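Local coordinates for putative ABC transporter subunit, substrate-binding component (Rhodopseudomonas palustris, PDB 4EVQ), which binds 4-hydroxybenzoate and, as the solute-binding component of an ABC transporter, probably delivers lignin-derived benzoate compounds for uptake, at residues L205-V210 with L231-W236; D254-V259 with R348-G353; T258-V263 with P286-V291; S264-A269 with S355-L360. One frame throughout, in Å; residues are numbered along the deposited sequence.

Interaction 1 (L205-V210 with L231-W236); sequences LKPDCV and LGIPLW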
loop_
_atom_site.group_PDB
_atom_site.type_symbol
_atom_site.label_atom_id
_atom_site.label_comp_id
_atom_site.label_asym_id
_atom_site.label_seq_id
_atom_site.Cartn_x
_atom_site.Cartn_y
_atom_site.Cartn_z
ATOM N N LEU A 205 -28.937 -9.965 2.058
ATOM C CA LEU A 205 -28.990 -9.189 0.823
ATOM C C LEU A 205 -28.784 -10.027 -0.432
ATOM O O LEU A 205 -29.005 -9.537 -1.537
ATOM C CB LEU A 205 -27.912 -8.079 0.853
ATOM C CG LEU A 205 -28.227 -6.967 1.869
ATOM C CD1 LEU A 205 -26.972 -6.176 2.209
ATOM C CD2 LEU A 205 -29.322 -6.020 1.354
ATOM N N LYS A 206 -28.301 -11.253 -0.252
ATOM C CA LYS A 206 -28.114 -12.220 -1.338
ATOM C C LYS A 206 -27.350 -11.653 -2.551
ATOM O O LYS A 206 -27.759 -11.822 -3.714
ATOM C CB LYS A 206 -29.470 -12.798 -1.802
ATOM C CG LYS A 206 -30.191 -13.511 -0.697
ATOM C CD LYS A 206 -31.573 -14.032 -1.158
ATOM C CE LYS A 206 -32.385 -14.602 0.015
ATOM N NZ LYS A 206 -33.637 -15.198 -0.467
ATOM N N PRO A 207 -26.194 -11.020 -2.295
ATOM C CA PRO A 207 -25.368 -10.607 -3.423
ATOM C C PRO A 207 -24.693 -11.796 -4.116
ATOM O O PRO A 207 -24.662 -12.900 -3.560
ATOM C CB PRO A 207 -24.315 -9.710 -2.740
ATOM C CG PRO A 207 -24.097 -10.371 -1.419
ATOM C CD PRO A 207 -25.512 -10.789 -1.001
ATOM N N ASP A 208 -24.146 -11.572 -5.307
ATOM C CA ASP A 208 -23.329 -12.591 -5.932
ATOM C C ASP A 208 -21.833 -12.458 -5.667
ATOM O O ASP A 208 -21.042 -13.304 -6.078
ATOM C CB ASP A 208 -23.615 -12.732 -7.436
ATOM C CG ASP A 208 -23.224 -11.528 -8.275
ATOM O OD1 ASP A 208 -22.569 -10.581 -7.796
ATOM O OD2 ASP A 208 -23.535 -11.506 -9.489
ATOM N N CYS A 209 -21.483 -11.436 -4.883
ATOM C CA CYS A 209 -20.092 -11.270 -4.438
ATOM C C CYS A 209 -20.055 -10.235 -3.323
ATOM O O CYS A 209 -20.932 -9.401 -3.162
ATOM C CB CYS A 209 -19.195 -10.791 -5.605
ATOM S SG CYS A 209 -19.731 -9.249 -6.398
ATOM N N VAL A 210 -18.932 -10.272 -2.608
ATOM C CA VAL A 210 -18.592 -9.298 -1.578
ATOM C C VAL A 210 -17.226 -8.716 -1.920
ATOM O O VAL A 210 -16.300 -9.454 -2.273
ATOM C CB VAL A 210 -18.575 -9.938 -0.192
ATOM C CG1 VAL A 210 -18.039 -8.957 0.847
ATOM C CG2 VAL A 210 -19.978 -10.401 0.200
ATOM N N LEU A 231 -21.388 -18.706 3.568
ATOM C CA LEU A 231 -22.264 -17.814 2.835
ATOM C C LEU A 231 -22.542 -18.294 1.416
ATOM O O LEU A 231 -23.555 -17.907 0.837
ATOM C CB LEU A 231 -21.622 -16.418 2.771
ATOM C CG LEU A 231 -21.568 -15.665 4.085
ATOM C CD1 LEU A 231 -20.659 -14.440 3.891
ATOM C CD2 LEU A 231 -22.938 -15.245 4.546
ATOM N N GLY A 232 -21.652 -19.121 0.861
ATOM C CA GLY A 232 -21.756 -19.504 -0.538
ATOM C C GLY A 232 -21.688 -18.325 -1.500
ATOM O O GLY A 232 -22.290 -18.306 -2.576
ATOM N N ILE A 233 -20.943 -17.292 -1.096
ATOM C CA ILE A 233 -20.783 -16.074 -1.892
ATOM C C ILE A 233 -19.264 -15.757 -2.016
ATOM O O ILE A 233 -18.554 -15.736 -1.013
ATOM C CB ILE A 233 -21.471 -14.843 -1.198
ATOM C CG1 ILE A 233 -22.971 -15.059 -1.070
ATOM C CG2 ILE A 233 -21.191 -13.543 -1.975
ATOM C CD1 ILE A 233 -23.632 -14.121 -0.017
ATOM N N PRO A 234 -18.771 -15.540 -3.219
ATOM C CA PRO A 234 -17.317 -15.318 -3.356
ATOM C C PRO A 234 -16.887 -13.968 -2.826
ATOM O O PRO A 234 -17.512 -12.948 -3.029
ATOM C CB PRO A 234 -17.088 -15.360 -4.844
ATOM C CG PRO A 234 -18.376 -15.047 -5.466
ATOM C CD PRO A 234 -19.442 -15.585 -4.532
ATOM N N LEU A 235 -15.765 -14.039 -2.112
ATOM C CA LEU A 235 -15.088 -12.878 -1.514
ATOM C C LEU A 235 -13.980 -12.390 -2.419
ATOM O O LEU A 235 -13.119 -13.148 -2.869
ATOM C CB LEU A 235 -14.583 -13.276 -0.146
ATOM C CG LEU A 235 -13.810 -12.176 0.637
ATOM C CD1 LEU A 235 -14.729 -10.980 0.868
ATOM C CD2 LEU A 235 -13.337 -12.714 1.950
ATOM N N TRP A 236 -14.008 -11.087 -2.605
ATOM C CA TRP A 236 -13.024 -10.334 -3.365
ATOM C C TRP A 236 -12.552 -9.117 -2.578
ATOM O O TRP A 236 -13.232 -8.636 -1.704
ATOM C CB TRP A 236 -13.693 -9.785 -4.616
ATOM C CG TRP A 236 -13.932 -10.734 -5.752
ATOM C CD1 TRP A 236 -14.879 -11.718 -5.825
ATOM C CD2 TRP A 236 -13.215 -10.765 -6.974
ATOM N NE1 TRP A 236 -14.786 -12.366 -7.044
ATOM C CE2 TRP A 236 -13.775 -11.802 -7.766
ATOM C CE3 TRP A 236 -12.153 -10.026 -7.481
ATOM C CZ2 TRP A 236 -13.312 -12.090 -9.034
ATOM C CZ3 TRP A 236 -11.688 -10.336 -8.750
ATOM C CH2 TRP A 236 -12.295 -11.334 -9.522
#
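Val210 and Ile233 bury the largest areas where 205-210 runs beside 231-236, and they meet methyl to methyl. Val210 CG2 lies 4.0 Å from Ile233 CG2, and the two side chains cross at about a right angle. Ile233 CG2 also presses on the opposite backbone, 3.5 Å from Cys209 CA. Its CG1 branch, set beside the backbone N (chi1 -62°), leads instead to Pro207, where Ile233 CD1 rests 4.0 Å from Pro207 CD. Isoleucine suits this place because its branches part at CB, one serving the start of the strand and the other the loop before it. Ile202 of helix 196-205 touches Pro207, Val210 and Ile233 alike.

The second branch of Val210 points to its parallel bridge partner: Val210 CG1 is 3.9 Å from Leu235 CD1, on the face covered by Tyr226 of helix 217-228. The peptide groups of Val210 are used on both flanks of Leu235. Val210 N donates to Pro234 O at 3.1 Å, and Trp236 N donates to Val210 O at 2.8 Å.

Pro234 ranks third in buried area. Its ring lies against the Asp208 carbonyl, with Pro234 CD 3.2 Å from Asp208 O. The Asp208 carboxylate accepts from the backbone N of Lys152 and of Lys153, at the start of strand 153-159.

The contact thus joins the two parallel strands of the beta-alpha-beta unit made by strand 209-213, helix 217-228 and strand 235-238. Its chemistry implies cohesion from branched methyls and two backbone bonds, with no charged pair across it.

Interaction 2 (D254-V259 with R348-G353); sequences DGIKTV and RELKGG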
loop_
_atom_site.group_PDB
_atom_site.type_symbol
_atom_site.label_atom_id
_atom_site.label_comp_id
_atom_site.label_asym_id
_atom_site.label_seq_id
_atom_site.Cartn_x
_atom_site.Cartn_y
_atom_site.Cartn_z
ATOM N N ASP A 254 -8.779 -20.079 1.220
ATOM C CA ASP A 254 -8.678 -20.621 -0.108
ATOM C C ASP A 254 -9.845 -20.131 -0.944
ATOM O O ASP A 254 -11.008 -20.184 -0.536
ATOM C CB ASP A 254 -8.680 -22.150 -0.100
ATOM C CG ASP A 254 -7.333 -22.783 0.325
ATOM O OD1 ASP A 254 -6.267 -22.172 0.070
ATOM O OD2 ASP A 254 -7.379 -23.971 0.790
ATOM N N GLY A 255 -9.503 -19.661 -2.133
ATOM C CA GLY A 255 -10.448 -19.220 -3.134
ATOM C C GLY A 255 -10.763 -17.729 -3.138
ATOM O O GLY A 255 -11.437 -17.247 -4.030
ATOM N N ILE A 256 -10.260 -16.989 -2.156
ATOM C CA ILE A 256 -10.458 -15.544 -2.179
ATOM C C ILE A 256 -9.728 -14.958 -3.384
ATOM O O ILE A 256 -8.582 -15.311 -3.648
ATOM C CB ILE A 256 -9.954 -14.886 -0.852
ATOM C CG1 ILE A 256 -10.810 -15.362 0.331
ATOM C CG2 ILE A 256 -9.964 -13.359 -0.964
ATOM C CD1 ILE A 256 -10.250 -14.892 1.634
ATOM N N LYS A 257 -10.389 -14.053 -4.084
ATOM C CA LYS A 257 -9.821 -13.416 -5.256
ATOM C C LYS A 257 -9.458 -11.972 -4.898
ATOM O O LYS A 257 -10.208 -11.268 -4.255
ATOM C CB LYS A 257 -10.834 -13.394 -6.384
ATOM C CG LYS A 257 -11.164 -14.782 -6.904
ATOM C CD LYS A 257 -10.513 -15.024 -8.198
ATOM C CE LYS A 257 -10.678 -16.441 -8.724
ATOM N NZ LYS A 257 -12.041 -16.947 -8.787
ATOM N N THR A 258 -8.283 -11.530 -5.338
ATOM C CA THR A 258 -7.858 -10.166 -5.085
ATOM C C THR A 258 -7.143 -9.597 -6.291
ATOM O O THR A 258 -6.712 -10.309 -7.188
ATOM C CB THR A 258 -6.933 -10.018 -3.845
ATOM O OG1 THR A 258 -5.709 -10.722 -4.038
ATOM C CG2 THR A 258 -7.577 -10.495 -2.570
ATOM N N VAL A 259 -7.058 -8.273 -6.314
ATOM C CA VAL A 259 -6.253 -7.569 -7.305
ATOM C C VAL A 259 -5.173 -6.779 -6.572
ATOM O O VAL A 259 -5.469 -6.086 -5.590
ATOM C CB VAL A 259 -7.127 -6.672 -8.178
ATOM C CG1 VAL A 259 -6.282 -5.753 -9.028
ATOM C CG2 VAL A 259 -8.056 -7.522 -9.068
ATOM N N ARG A 348 -5.392 -12.245 -8.670
ATOM C CA ARG A 348 -4.786 -13.274 -7.838
ATOM C C ARG A 348 -5.860 -14.119 -7.174
ATOM O O ARG A 348 -6.969 -13.659 -6.971
ATOM C CB ARG A 348 -3.941 -12.661 -6.719
ATOM C CG ARG A 348 -3.095 -11.477 -7.199
ATOM C CD ARG A 348 -2.217 -10.884 -6.149
ATOM N NE ARG A 348 -2.931 -10.574 -4.918
ATOM C CZ ARG A 348 -2.344 -10.407 -3.738
ATOM N NH1 ARG A 348 -1.030 -10.414 -3.652
ATOM N NH2 ARG A 348 -3.064 -10.258 -2.659
ATOM N N GLU A 349 -5.477 -15.305 -6.754
ATOM C CA GLU A 349 -6.333 -16.131 -5.911
ATOM C C GLU A 349 -5.491 -16.667 -4.777
ATOM O O GLU A 349 -4.345 -17.098 -4.988
ATOM C CB GLU A 349 -6.929 -17.321 -6.704
ATOM C CG GLU A 349 -7.873 -18.201 -5.907
ATOM C CD GLU A 349 -8.480 -19.307 -6.732
ATOM O OE1 GLU A 349 -8.356 -19.268 -7.963
ATOM O OE2 GLU A 349 -9.068 -20.212 -6.111
ATOM N N LEU A 350 -6.051 -16.687 -3.581
ATOM C CA LEU A 350 -5.378 -17.308 -2.467
ATOM C C LEU A 350 -5.591 -18.809 -2.586
ATOM O O LEU A 350 -6.739 -19.285 -2.650
ATOM C CB LEU A 350 -5.930 -16.699 -1.178
ATOM C CG LEU A 350 -5.432 -17.080 0.179
ATOM C CD1 LEU A 350 -3.909 -17.072 0.166
ATOM C CD2 LEU A 350 -6.057 -16.160 1.219
ATOM N N LYS A 351 -4.502 -19.561 -2.715
ATOM C CA LYS A 351 -4.565 -21.011 -2.840
ATOM C C LYS A 351 -3.351 -21.589 -2.178
ATOM O O LYS A 351 -2.223 -21.254 -2.524
ATOM C CB LYS A 351 -4.564 -21.414 -4.310
ATOM C CG LYS A 351 -5.172 -22.805 -4.508
ATOM C CD LYS A 351 -6.667 -22.855 -4.111
ATOM C CE LYS A 351 -7.192 -24.253 -4.209
ATOM N NZ LYS A 351 -7.412 -24.784 -2.863
ATOM N N GLY A 352 -3.559 -22.489 -1.231
ATOM C CA GLY A 352 -2.442 -23.174 -0.635
ATOM C C GLY A 352 -1.574 -22.331 0.258
ATOM O O GLY A 352 -0.399 -22.640 0.436
ATOM N N GLY A 353 -2.150 -21.293 0.854
ATOM C CA GLY A 353 -1.390 -20.463 1.763
ATOM C C GLY A 353 -0.561 -19.362 1.131
ATOM O O GLY A 353 0.300 -18.810 1.795
HETATM O O HOH W 1 -4.729 -20.309 0.894
HETATM O O HOH W 2 -11.917 -18.653 -6.308
#
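Thr258 OG1 is gripped twice by the guanidinium of Arg348. Arg348 NE donates to Thr258 OG1 at 2.9 Å and Arg348 NH2 to the same oxygen at 3.0 Å, with the hydroxyl at the edge of the guanidinium and only 6° out of its plane. The arginine chain bends at chi3 (-51°), which brings NE round to the threonine. NH2 also forms a salt bridge with Asp243 OD1, and NH1 reaches Tyr262 O weakly, so the buried charge is well supplied with oxygens. A leucine in its place would probably leave Thr258 OG1 without these two donors and Asp243 without this countercharge.

The backbones of Thr258 and Arg348 form an antiparallel hydrogen-bonded pair. Arg348 N meets Thr258 O at 2.8 Å, and Thr258 N returns the bond to Arg348 O. The ladder continues with Leu350 N to Ile256 O at 2.9 Å and Gly255 N to Leu350 O at 2.8 Å. Gly255 has a backbone turn (phi 94°) that a side chain would strain. Beyond it Asp254 OD1 accepts from Gly352 N at 3.0 Å and from a water that in turn accepts from Gly353 N. Asp254 OD2 and Lys351 NZ make a long salt bridge of 3.7 Å. A second water accepts from Lys257 NZ and donates to Gly255 O, and weakly to Glu349 OE2.

Strand 257-260 thereby lies between parallel strand 235-238 and antiparallel strand 345-351, which pairs in turn with edge strand 354-362, while Val259 packs on helix 135-148.

Interaction 3 (T258-V263 with P286-V291); sequences TVLHYV and PDVFAV
Tyr262 lays one face of its ring over Val291 in a CH-pi contact: Val291 CG2 stands 3.5 Å from the centroid of the Tyr262 ring, 7° off its normal. Tyr262 CG is anti to the backbone N (chi1 -179°), which carries CG toward the start of the helix. Beside it Val288 fills the space between three residues. Its CG2 lies 3.4 Å from His261 NE2 and 3.9 Å from Tyr262 CB, while Val288 CB meets Leu260 CD2, tip to tip, at 3.7 Å.

A second shell fixes these groups. Tyr262 OH hydrogen-bonds to Asn271 OD1, and His261 NE2 to Gln292 OE1, the latter one turn along helix 288-306 from Val288. Asp287 is the N-cap of that helix, its OD1 accepting weakly from Phe289 N and Ala290 N, and Val288 N donates to Asp243 OD2. An alanine at Tyr262 would probably open a gap under Val291 CG2 and leave Asn271 OD1 without its hydroxyl partner. The end of strand 257-260 and the residues after it thus meet the N-terminal end of helix 288-306, whose Phe289 lines the 4-hydroxybenzoate pocket; Val288 CG1 lies over one face of the Phe289 ring.

No hydrogen bond crosses between the segments. Valine methyls against an aromatic face and a leucine tip imply a contact held by shape and dispersion, with His261 NE2 and Tyr262 OH bonded to partners outside the two segments.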
loop_
_atom_site.group_PDB
_atom_site.type_symbol
_atom_site.label_atom_id
_atom_site.label_comp_id
_atom_site.label_asym_id
_atom_site.label_seq_id
_atom_site.Cartn_x
_atom_site.Cartn_y
_atom_site.Cartn_z
ATOM N N THR A 258 -8.283 -11.530 -5.338
ATOM C CA THR A 258 -7.858 -10.166 -5.085
ATOM C C THR A 258 -7.143 -9.597 -6.291
ATOM O O THR A 258 -6.712 -10.309 -7.188
ATOM C CB THR A 258 -6.933 -10.018 -3.845
ATOM O OG1 THR A 258 -5.709 -10.722 -4.038
ATOM C CG2 THR A 258 -7.577 -10.495 -2.570
ATOM N N VAL A 259 -7.058 -8.273 -6.314
ATOM C CA VAL A 259 -6.253 -7.569 -7.305
ATOM C C VAL A 259 -5.173 -6.779 -6.572
ATOM O O VAL A 259 -5.469 -6.086 -5.590
ATOM C CB VAL A 259 -7.127 -6.672 -8.178
ATOM C CG1 VAL A 259 -6.282 -5.753 -9.028
ATOM C CG2 VAL A 259 -8.056 -7.522 -9.068
ATOM N N LEU A 260 -3.932 -6.896 -7.024
ATOM C CA LEU A 260 -2.834 -6.178 -6.377
ATOM C C LEU A 260 -1.705 -6.013 -7.380
ATOM O O LEU A 260 -1.509 -6.825 -8.268
ATOM C CB LEU A 260 -2.309 -6.952 -5.131
ATOM C CG LEU A 260 -1.509 -6.138 -4.112
ATOM C CD1 LEU A 260 -2.357 -5.067 -3.449
ATOM C CD2 LEU A 260 -0.930 -7.119 -3.067
ATOM N N HIS A 261 -0.899 -5.002 -7.107
ATOM C CA HIS A 261 0.318 -4.679 -7.844
ATOM C C HIS A 261 1.520 -5.559 -7.527
ATOM O O HIS A 261 2.599 -5.331 -8.036
ATOM C CB HIS A 261 0.617 -3.191 -7.682
ATOM C CG HIS A 261 0.625 -2.736 -6.270
ATOM N ND1 HIS A 261 -0.533 -2.702 -5.521
ATOM C CD2 HIS A 261 1.612 -2.254 -5.485
ATOM C CE1 HIS A 261 -0.244 -2.265 -4.312
ATOM N NE2 HIS A 261 1.043 -1.977 -4.265
ATOM N N TYR A 262 1.350 -6.560 -6.684
ATOM C CA TYR A 262 2.415 -7.525 -6.387
ATOM C C TYR A 262 1.818 -8.908 -6.187
ATOM O O TYR A 262 0.713 -9.027 -5.687
ATOM C CB TYR A 262 3.185 -7.120 -5.107
ATOM C CG TYR A 262 4.296 -8.061 -4.775
ATOM C CD1 TYR A 262 5.448 -8.148 -5.564
ATOM C CD2 TYR A 262 4.220 -8.865 -3.631
ATOM C CE1 TYR A 262 6.436 -9.041 -5.271
ATOM C CE2 TYR A 262 5.236 -9.757 -3.329
ATOM C CZ TYR A 262 6.352 -9.824 -4.141
ATOM O OH TYR A 262 7.345 -10.725 -3.813
ATOM N N VAL A 263 2.551 -9.928 -6.617
ATOM C CA VAL A 263 2.237 -11.321 -6.295
ATOM C C VAL A 263 3.576 -11.979 -6.021
ATOM O O VAL A 263 4.541 -11.712 -6.720
ATOM C CB VAL A 263 1.616 -12.102 -7.469
ATOM C CG1 VAL A 263 0.824 -13.313 -6.921
ATOM C CG2 VAL A 263 0.826 -11.305 -8.341
ATOM N N PRO A 286 8.219 -12.046 1.917
ATOM C CA PRO A 286 7.792 -10.653 1.902
ATOM C C PRO A 286 6.420 -10.499 1.294
ATOM O O PRO A 286 6.059 -11.257 0.400
ATOM C CB PRO A 286 8.826 -9.976 1.030
ATOM C CG PRO A 286 9.306 -11.072 0.100
ATOM C CD PRO A 286 9.185 -12.361 0.869
ATOM N N ASP A 287 5.651 -9.549 1.782
ATOM C CA ASP A 287 4.383 -9.177 1.159
ATOM C C ASP A 287 4.505 -7.821 0.500
ATOM O O ASP A 287 5.608 -7.237 0.402
ATOM C CB ASP A 287 3.231 -9.264 2.160
ATOM C CG ASP A 287 3.381 -8.324 3.301
ATOM O OD1 ASP A 287 4.199 -7.409 3.265
ATOM O OD2 ASP A 287 2.663 -8.500 4.323
ATOM N N VAL A 288 3.383 -7.304 0.025
ATOM C CA VAL A 288 3.399 -6.048 -0.747
ATOM C C VAL A 288 3.971 -4.911 0.062
ATOM O O VAL A 288 4.591 -4.006 -0.511
ATOM C CB VAL A 288 1.975 -5.716 -1.290
ATOM C CG1 VAL A 288 1.000 -5.350 -0.178
ATOM C CG2 VAL A 288 2.038 -4.639 -2.389
ATOM N N PHE A 289 3.758 -4.894 1.378
ATOM C CA PHE A 289 4.245 -3.815 2.215
ATOM C C PHE A 289 5.742 -3.837 2.261
ATOM O O PHE A 289 6.408 -2.768 2.156
ATOM C CB PHE A 289 3.586 -3.936 3.598
ATOM C CG PHE A 289 2.091 -4.072 3.510
ATOM C CD1 PHE A 289 1.309 -3.013 3.133
ATOM C CD2 PHE A 289 1.470 -5.265 3.830
ATOM C CE1 PHE A 289 -0.066 -3.141 2.989
ATOM C CE2 PHE A 289 0.120 -5.413 3.741
ATOM C CZ PHE A 289 -0.653 -4.369 3.311
ATOM N N ALA A 290 6.337 -5.021 2.389
ATOM C CA ALA A 290 7.791 -5.139 2.309
ATOM C C ALA A 290 8.340 -4.691 0.967
ATOM O O ALA A 290 9.377 -4.009 0.924
ATOM C CB ALA A 290 8.212 -6.549 2.598
ATOM N N VAL A 291 7.664 -5.014 -0.133
ATOM C CA VAL A 291 8.085 -4.564 -1.438
ATOM C C VAL A 291 8.073 -3.061 -1.506
ATOM O O VAL A 291 8.994 -2.440 -2.081
ATOM C CB VAL A 291 7.160 -5.131 -2.518
ATOM C CG1 VAL A 291 7.452 -4.538 -3.886
ATOM C CG2 VAL A 291 7.281 -6.646 -2.608
#

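Interaction 4 (S264-A269 with S355-L360); sequences SDLDNA and SVNLGL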
loop_
_atom_site.group_PDB
_atom_site.type_symbol
_atom_site.label_atom_id
_atom_site.label_comp_id
_atom_site.label_asym_id
_atom_site.label_seq_id
_atom_site.Cartn_x
_atom_site.Cartn_y
_atom_site.Cartn_z
ATOM N N SER A 264 3.667 -12.842 -5.005
ATOM C CA SER A 264 4.995 -13.285 -4.600
ATOM C C SER A 264 5.643 -14.181 -5.609
ATOM O O SER A 264 6.858 -14.275 -5.589
ATOM C CB SER A 264 5.020 -13.922 -3.217
ATOM O OG SER A 264 4.175 -14.984 -3.223
ATOM N N ASP A 265 4.857 -14.769 -6.508
ATOM C CA ASP A 265 5.376 -15.664 -7.527
ATOM C C ASP A 265 5.862 -14.984 -8.786
ATOM O O ASP A 265 6.215 -15.676 -9.731
ATOM C CB ASP A 265 4.355 -16.802 -7.885
ATOM C CG ASP A 265 3.057 -16.303 -8.508
ATOM O OD1 ASP A 265 2.967 -15.127 -8.850
ATOM O OD2 ASP A 265 2.111 -17.135 -8.703
ATOM N N LEU A 266 5.910 -13.653 -8.823
ATOM C CA LEU A 266 6.383 -12.988 -10.027
ATOM C C LEU A 266 7.798 -13.471 -10.348
ATOM O O LEU A 266 8.648 -13.522 -9.475
ATOM C CB LEU A 266 6.356 -11.487 -9.869
ATOM C CG LEU A 266 4.962 -10.812 -9.862
ATOM C CD1 LEU A 266 5.026 -9.354 -9.437
ATOM C CD2 LEU A 266 4.318 -10.916 -11.252
ATOM N N ASP A 267 8.064 -13.819 -11.599
ATOM C CA ASP A 267 9.279 -14.573 -11.919
ATOM C C ASP A 267 10.496 -13.732 -12.288
ATOM O O ASP A 267 11.546 -14.264 -12.587
ATOM C CB ASP A 267 8.984 -15.593 -13.030
ATOM C CG ASP A 267 8.719 -14.946 -14.359
ATOM O OD1 ASP A 267 7.584 -14.445 -14.556
ATOM O OD2 ASP A 267 9.639 -14.966 -15.218
ATOM N N ASN A 268 10.380 -12.420 -12.256
ATOM C CA ASN A 268 11.537 -11.580 -12.587
ATOM C C ASN A 268 12.733 -11.705 -11.596
ATOM O O ASN A 268 12.585 -12.154 -10.450
ATOM C CB ASN A 268 11.085 -10.132 -12.722
ATOM C CG ASN A 268 10.710 -9.527 -11.386
ATOM O OD1 ASN A 268 11.578 -9.317 -10.530
ATOM N ND2 ASN A 268 9.428 -9.230 -11.203
ATOM N N ALA A 269 13.918 -11.276 -12.032
ATOM C CA ALA A 269 15.153 -11.505 -11.279
ATOM C C ALA A 269 15.164 -10.740 -9.955
ATOM O O ALA A 269 15.682 -11.226 -8.964
ATOM C CB ALA A 269 16.329 -11.101 -12.100
ATOM N N SER A 355 -0.925 -16.231 -2.370
ATOM C CA SER A 355 -1.662 -15.748 -3.531
ATOM C C SER A 355 -0.896 -16.158 -4.760
ATOM O O SER A 355 0.314 -16.082 -4.792
ATOM C CB SER A 355 -1.840 -14.230 -3.504
ATOM O OG SER A 355 -2.868 -13.870 -2.608
ATOM N N VAL A 356 -1.618 -16.643 -5.767
ATOM C CA VAL A 356 -1.037 -17.004 -7.045
ATOM C C VAL A 356 -1.571 -16.086 -8.117
ATOM O O VAL A 356 -2.664 -15.571 -8.032
ATOM C CB VAL A 356 -1.294 -18.458 -7.391
ATOM C CG1 VAL A 356 -0.729 -19.369 -6.310
ATOM C CG2 VAL A 356 -2.744 -18.701 -7.545
ATOM N N ASN A 357 -0.750 -15.854 -9.126
ATOM C CA ASN A 357 -1.075 -14.970 -10.218
ATOM C C ASN A 357 -1.999 -15.642 -11.229
ATOM O O ASN A 357 -1.630 -16.610 -11.852
ATOM C CB ASN A 357 0.253 -14.600 -10.867
ATOM C CG ASN A 357 0.148 -13.473 -11.861
ATOM O OD1 ASN A 357 -0.926 -12.944 -12.141
ATOM N ND2 ASN A 357 1.306 -13.053 -12.372
ATOM N N LEU A 358 -3.178 -15.077 -11.409
ATOM C CA LEU A 358 -4.110 -15.545 -12.431
ATOM C C LEU A 358 -4.037 -14.759 -13.721
ATOM O O LEU A 358 -4.659 -15.134 -14.700
ATOM C CB LEU A 358 -5.525 -15.484 -11.902
ATOM C CG LEU A 358 -5.819 -16.342 -10.693
ATOM C CD1 LEU A 358 -7.301 -16.198 -10.367
ATOM C CD2 LEU A 358 -5.446 -17.791 -10.974
ATOM N N GLY A 359 -3.248 -13.705 -13.747
ATOM C CA GLY A 359 -2.984 -12.963 -14.957
ATOM C C GLY A 359 -3.130 -11.482 -14.710
ATOM O O GLY A 359 -3.465 -11.043 -13.646
ATOM N N LEU A 360 -2.853 -10.698 -15.718
ATOM C CA LEU A 360 -2.904 -9.277 -15.601
ATOM C C LEU A 360 -4.359 -8.819 -15.531
ATOM O O LEU A 360 -5.189 -9.210 -16.391
ATOM C CB LEU A 360 -2.239 -8.731 -16.864
ATOM C CG LEU A 360 -1.887 -7.284 -16.871
ATOM C CD1 LEU A 360 -0.986 -6.985 -15.754
ATOM C CD2 LEU A 360 -1.227 -6.927 -18.229
HETATM O O HOH W 3 2.837 -16.449 -4.759
HETATM O O HOH W 4 3.613 -14.771 -11.673
HETATM O O HOH W 5 0.828 -18.121 -10.843
#
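Asp265 OD2 accepts two hydrogen bonds, one from the backbone Asn357 N at 3.2 Å and one from a water 2.7 Å from Asp265 OD2 that also donates to Asn357 O. Asn357 N comes in on the syn side, 19° out of the carboxylate plane, along an almost straight bond (167° at the hydrogen). With CG in the crowded position between backbone N and carbonyl carbon (chi1 64°), the short aspartate side chain reaches across to the strand. The other oxygen, Asp265 OD1, lies 3.4 Å from Asn357 CB, and a second water joins it to Asn357 ND2, donating to the carboxylate and accepting from the amide.

Asparagine suits its place because its two ends do different work: ND2 serves this water and lies 3.9 Å from Leu266 CD2, whereas OD1 accepts from Gly359 N at 2.9 Å, an Asx turn. That turn accompanies a classic beta bulge, in which Leu358 and Gly359 both face Leu347.

The segment 264-269, which leads from the loop after strand 257-260 into helix 269-282, is thus fastened to edge strand 354-362. On the helix side Leu266 O accepts from Asn271 and Gln272, and on the sheet side Leu266 and Asn357 both touch Tyr346 of strand 345-351.

How the interactions relate
All four contacts belong to, or abut, the seven-stranded mixed sheet of one lobe of this periplasmic binding protein. Interaction 1 comes first along the chain and sits apart, its centre about 15 Å from that of interaction 2, yet strand 235-238 pairs directly with strand 257-260. Interactions 2 and 3 start from the same strand, 257-260, and share Thr258 and Val259, with centres about 13 Å apart. Interaction 4, whose centre lies about 10 Å from that of interaction 3, ties the following loop to the last strand, 354-362. The chain therefore returns from far along the sequence to complete the sheet, and interaction 3 sets the end of strand 257-260 against the start of helix 288-306, which bears ligand-touching Phe289.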